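Local atomic coordinates of motility-associated killing factor MakB (Vibrio cholerae serotype O1, PDB entry 6W1W), a protein that probably acts as one component of a three-part cytotoxin of Vibrio cholerae, structurally similar to alpha-pore-forming toxins. Residues A[224-230]-A[351-355]; A[177-181]-A[218-222]. All coordinates share one frame; numbering follows the deposited sequence.

Contact 1: residues A[224-230]-A[351-355]; sequences SAYSTIS and TIQEQ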
loop_
_atom_site.group_PDB
_atom_site.type_symbol
_atom_site.label_atom_id
_atom_site.label_comp_id
_atom_site.label_asym_id
_atom_site.label_seq_id
_atom_site.Cartn_x
_atom_site.Cartn_y
_atom_site.Cartn_z
ATOM N N SER A 224 -21.356 -0.898 0.303
ATOM C CA SER A 224 -20.698 -0.816 1.597
ATOM C C SER A 224 -19.886 -2.078 1.860
ATOM O O SER A 224 -20.139 -3.141 1.286
ATOM C CB SER A 224 -21.719 -0.612 2.720
ATOM O OG SER A 224 -22.319 -1.835 3.107
ATOM N N ALA A 225 -18.894 -1.948 2.745
ATOM C CA ALA A 225 -18.067 -3.097 3.087
ATOM C C ALA A 225 -18.858 -4.146 3.858
ATOM O O ALA A 225 -18.643 -5.348 3.661
ATOM C CB ALA A 225 -16.849 -2.647 3.887
ATOM N N TYR A 226 -19.777 -3.716 4.729
ATOM C CA TYR A 226 -20.638 -4.674 5.421
ATOM C C TYR A 226 -21.461 -5.487 4.430
ATOM O O TYR A 226 -21.620 -6.705 4.593
ATOM C CB TYR A 226 -21.560 -3.951 6.402
ATOM C CG TYR A 226 -22.486 -4.870 7.165
ATOM C CD1 TYR A 226 -22.025 -5.619 8.234
ATOM C CD2 TYR A 226 -23.823 -4.983 6.820
ATOM C CE1 TYR A 226 -22.874 -6.462 8.937
ATOM C CE2 TYR A 226 -24.680 -5.825 7.518
ATOM C CZ TYR A 226 -24.202 -6.559 8.575
ATOM O OH TYR A 226 -25.048 -7.394 9.271
ATOM N N SER A 227 -21.977 -4.831 3.384
ATOM C CA SER A 227 -22.845 -5.510 2.425
ATOM C C SER A 227 -22.123 -6.659 1.733
ATOM O O SER A 227 -22.687 -7.747 1.565
ATOM C CB SER A 227 -23.373 -4.515 1.388
ATOM O OG SER A 227 -24.446 -3.743 1.899
ATOM N N THR A 228 -20.876 -6.442 1.324
ATOM C CA THR A 228 -20.183 -7.464 0.555
ATOM C C THR A 228 -19.691 -8.602 1.441
ATOM O O THR A 228 -19.552 -9.734 0.964
ATOM C CB THR A 228 -19.028 -6.828 -0.229
ATOM O OG1 THR A 228 -18.512 -7.760 -1.191
ATOM C CG2 THR A 228 -17.906 -6.372 0.705
ATOM N N ILE A 229 -19.452 -8.335 2.727
ATOM C CA ILE A 229 -18.897 -9.356 3.613
ATOM C C ILE A 229 -19.995 -10.264 4.151
ATOM O O ILE A 229 -19.881 -11.494 4.101
ATOM C CB ILE A 229 -18.099 -8.706 4.763
ATOM C CG1 ILE A 229 -16.881 -7.954 4.230
ATOM C CG2 ILE A 229 -17.681 -9.765 5.792
ATOM C CD1 ILE A 229 -16.118 -7.169 5.305
ATOM N N SER A 230 -21.067 -9.673 4.691
ATOM C CA SER A 230 -22.152 -10.475 5.250
ATOM C C SER A 230 -22.822 -11.338 4.186
ATOM O O SER A 230 -23.274 -12.447 4.484
ATOM C CB SER A 230 -23.177 -9.569 5.938
ATOM O OG SER A 230 -23.488 -8.447 5.137
ATOM N N THR A 351 -20.379 -13.710 14.372
ATOM C CA THR A 351 -21.164 -12.509 14.131
ATOM C C THR A 351 -20.377 -11.520 13.275
ATOM O O THR A 351 -19.146 -11.486 13.308
ATOM C CB THR A 351 -21.564 -11.853 15.456
ATOM O OG1 THR A 351 -20.395 -11.633 16.252
ATOM C CG2 THR A 351 -22.498 -12.758 16.224
ATOM N N ILE A 352 -21.107 -10.716 12.501
ATOM C CA ILE A 352 -20.530 -9.704 11.612
ATOM C C ILE A 352 -21.339 -8.429 11.820
ATOM O O ILE A 352 -22.443 -8.289 11.282
ATOM C CB ILE A 352 -20.543 -10.129 10.138
ATOM C CG1 ILE A 352 -19.678 -11.372 9.930
ATOM C CG2 ILE A 352 -20.080 -8.991 9.237
ATOM C CD1 ILE A 352 -19.658 -11.855 8.506
ATOM N N GLN A 353 -20.811 -7.504 12.616
ATOM C CA GLN A 353 -21.478 -6.243 12.894
ATOM C C GLN A 353 -20.909 -5.141 12.008
ATOM O O GLN A 353 -20.003 -5.352 11.199
ATOM C CB GLN A 353 -21.341 -5.861 14.368
ATOM C CG GLN A 353 -22.201 -6.665 15.319
ATOM C CD GLN A 353 -21.426 -7.770 16.008
ATOM O OE1 GLN A 353 -20.243 -7.987 15.728
ATOM N NE2 GLN A 353 -22.090 -8.475 16.919
ATOM N N GLU A 354 -21.457 -3.941 12.174
ATOM C CA GLU A 354 -20.956 -2.743 11.517
ATOM C C GLU A 354 -20.932 -1.626 12.548
ATOM O O GLU A 354 -21.971 -1.289 13.125
ATOM C CB GLU A 354 -21.815 -2.360 10.308
ATOM C CG GLU A 354 -21.603 -0.925 9.847
ATOM C CD GLU A 354 -22.395 -0.573 8.602
ATOM O OE1 GLU A 354 -22.021 -1.037 7.504
ATOM O OE2 GLU A 354 -23.390 0.172 8.723
ATOM N N GLN A 355 -19.751 -1.076 12.800
ATOM C CA GLN A 355 -19.608 0.015 13.757
ATOM C C GLN A 355 -19.588 1.361 13.042
ATOM O O GLN A 355 -20.583 1.770 12.440
ATOM C CB GLN A 355 -18.337 -0.159 14.599
ATOM C CG GLN A 355 -18.549 -0.878 15.931
ATOM C CD GLN A 355 -18.784 -2.370 15.773
ATOM O OE1 GLN A 355 -18.304 -2.989 14.824
ATOM N NE2 GLN A 355 -19.525 -2.956 16.709
#

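Contact 2: residues A[177-181]-A[218-222]; sequences LGANV and LFTVG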
loop_
_atom_site.group_PDB
_atom_site.type_symbol
_atom_site.label_atom_id
_atom_site.label_comp_id
_atom_site.label_asym_id
_atom_site.label_seq_id
_atom_site.Cartn_x
_atom_site.Cartn_y
_atom_site.Cartn_z
ATOM N N LEU A 177 -13.228 -9.969 -1.870
ATOM C CA LEU A 177 -14.331 -9.032 -2.047
ATOM C C LEU A 177 -13.859 -7.621 -2.365
ATOM O O LEU A 177 -14.679 -6.798 -2.788
ATOM C CB LEU A 177 -15.206 -9.001 -0.795
ATOM C CG LEU A 177 -15.395 -10.336 -0.073
ATOM C CD1 LEU A 177 -16.203 -10.153 1.203
ATOM C CD2 LEU A 177 -16.046 -11.361 -0.986
ATOM N N GLY A 178 -12.571 -7.327 -2.179
ATOM C CA GLY A 178 -12.079 -5.972 -2.370
ATOM C C GLY A 178 -11.891 -5.616 -3.841
ATOM O O GLY A 178 -11.436 -6.424 -4.655
ATOM N N ALA A 179 -12.230 -4.371 -4.166
ATOM C CA ALA A 179 -12.091 -3.870 -5.524
ATOM C C ALA A 179 -10.624 -3.693 -5.897
ATOM O O ALA A 179 -9.778 -3.363 -5.060
ATOM C CB ALA A 179 -12.812 -2.530 -5.671
ATOM N N ASN A 180 -10.328 -3.908 -7.174
ATOM C CA ASN A 180 -9.005 -3.638 -7.717
ATOM C C ASN A 180 -8.930 -2.188 -8.176
ATOM O O ASN A 180 -9.844 -1.693 -8.843
ATOM C CB ASN A 180 -8.688 -4.583 -8.876
ATOM C CG ASN A 180 -8.338 -5.979 -8.406
ATOM O OD1 ASN A 180 -7.766 -6.159 -7.330
ATOM N ND2 ASN A 180 -8.679 -6.980 -9.212
ATOM N N VAL A 181 -7.845 -1.513 -7.812
ATOM C CA VAL A 181 -7.637 -0.117 -8.177
ATOM C C VAL A 181 -6.833 -0.086 -9.474
ATOM O O VAL A 181 -5.664 -0.481 -9.500
ATOM C CB VAL A 181 -6.928 0.657 -7.060
ATOM C CG1 VAL A 181 -7.217 2.145 -7.185
ATOM C CG2 VAL A 181 -7.348 0.125 -5.690
ATOM N N LEU A 218 -10.492 -2.563 3.470
ATOM C CA LEU A 218 -11.164 -3.206 2.352
ATOM C C LEU A 218 -11.623 -2.119 1.389
ATOM O O LEU A 218 -12.199 -1.112 1.816
ATOM C CB LEU A 218 -12.349 -4.045 2.844
ATOM C CG LEU A 218 -13.163 -4.838 1.817
ATOM C CD1 LEU A 218 -12.360 -5.999 1.257
ATOM C CD2 LEU A 218 -14.466 -5.324 2.439
ATOM N N PHE A 219 -11.351 -2.307 0.101
ATOM C CA PHE A 219 -11.691 -1.317 -0.916
ATOM C C PHE A 219 -12.934 -1.765 -1.689
ATOM O O PHE A 219 -12.921 -2.814 -2.345
ATOM C CB PHE A 219 -10.511 -1.089 -1.866
ATOM C CG PHE A 219 -9.367 -0.341 -1.244
ATOM C CD1 PHE A 219 -8.060 -0.601 -1.633
ATOM C CD2 PHE A 219 -9.591 0.629 -0.277
ATOM C CE1 PHE A 219 -6.998 0.085 -1.063
ATOM C CE2 PHE A 219 -8.531 1.321 0.299
ATOM C CZ PHE A 219 -7.237 1.048 -0.095
ATOM N N THR A 220 -13.998 -0.966 -1.620
ATOM C CA THR A 220 -15.235 -1.235 -2.340
ATOM C C THR A 220 -15.538 -0.082 -3.290
ATOM O O THR A 220 -15.211 1.073 -3.008
ATOM C CB THR A 220 -16.414 -1.447 -1.375
ATOM O OG1 THR A 220 -16.610 -0.269 -0.582
ATOM C CG2 THR A 220 -16.150 -2.633 -0.459
ATOM N N VAL A 221 -16.176 -0.402 -4.420
ATOM C CA VAL A 221 -16.370 0.595 -5.471
ATOM C C VAL A 221 -17.619 1.431 -5.219
ATOM O O VAL A 221 -17.578 2.662 -5.313
ATOM C CB VAL A 221 -16.412 -0.084 -6.853
ATOM C CG1 VAL A 221 -15.007 -0.249 -7.399
ATOM C CG2 VAL A 221 -17.122 -1.430 -6.767
ATOM N N GLY A 222 -18.745 0.791 -4.909
ATOM C CA GLY A 222 -19.990 1.521 -4.766
ATOM C C GLY A 222 -20.855 1.083 -3.601
ATOM O O GLY A 222 -21.599 1.890 -3.035
#

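Contact 1: residues A[224-230]-A[351-355]
Y226 lies against the backbone of I352 and Q353 and the side chain of E354, and with I229 it joins the short helix 225-230 to the C-terminal strand 351-354, the two segments running nearly antiparallel (169° between their axes).

The apolar part of the contact centres on I352. Its CG2 branch meets the tyrosine ring, 3.8 Å from Y226 CE1, while CD1 turns to the helix and lies 4.0 Å from I229 CG2. A beta-branched isoleucine suits this place because its two arms serve two helix residues one turn apart. Y226 has CG anti to its own backbone N (chi1 -180°), which carries the ring out from the helix and across the strand. E354 adds its methylene: CB comes to the ring obliquely, 3.9 Å from Y226 CD1, and the carboxylate plane is turned 68° from that of the ring.

Among the polar contacts, the carbonyl O of I352 sits at the ring edge, near its plane, and accepts a weak hydrogen bond from Y226 OH (3.4 Å). Tyrosine thus offers both an apolar surface for the isoleucine and a hydroxyl for the strand backbone.

Two serines bond at the start of the helix and along it. At the N-cap, S224 OG accepts from S227 N (3.0 Å), so its short hydroxyl replaces a missing helical carbonyl. S230 OG donates to Y226 O (2.6 Å) from above the carbonyl plane, and the same hydroxyl lies above one face of the Y226 ring, toward its rim.

I352 also packs on V343 and E354 on K341 of strand 338-346, next to 351-354 in the sheet. A225 and I229 reach the inner strand 193-203 and the outer strand 209-220, so helix 225-230 lies over the sheet and Y226 extends to its edge strand 351-354.

Contact 2: residues A[177-181]-A[218-222]
L218 lies near the end of strand 209-220, which forms an antiparallel hairpin with strand 193-203 beside the long helices, a build consistent with the similarity to alpha-pore-forming toxins; the loop following helix 157-176 crosses the strand here. With CG anti to the backbone N (chi1 -178°), L218 brings its CD1 methyl to the loop backbone, 3.6 Å from G178 CA. Its branched apolar side chain also packs on A225 and I229 of helix 225-230.

F219 comes next and uses both backbone and ring. Its carbonyl O accepts a nearly straight hydrogen bond from A179 N, with an angle of 172° at the hydrogen, and G178 CA makes a further CA-H...O contact to the same oxygen. The ring leans obliquely toward V181, whose CG2 is 4.2 Å from F219 CD1. The broad ring also reaches L24 of helix 9-35, so one phenylalanine touches both the loop and the helices.

The side chain of T220 starts away from the loop, and its small hydroxyl, OG1, bonds to Y223 O in the turn beyond the strand. Its backbone pairs with I193, holding this end of the strand to its neighbour.

V221, beyond the strand, supplies the last apolar touch: its CG1 methyl meets the compact methyl of the alanine, V221 CG1 lying 3.6 Å from A179 CB.

In the fold
From the N terminus, the chain first runs through helices 9-35 to 157-176 and enters loop 177-181. Contact 2 opens there and closes at 218-222, bridging 36 residues that hold helix 183-187 and the hairpin of strands 193-203 and 209-220. Helix 225-230 follows soon after and opens contact 1, whose far larger loop takes in helices 233-245 to 316-333 and strand 338-346 before closing at the C terminus. The two loops are in series, neither nesting nor crossing. Their centres are 14 Å apart, yet they touch: L177 packs against T228 and I229, so helix 225-230, which follows strand 209-220, packs between loop 177-181 and strand 351-354.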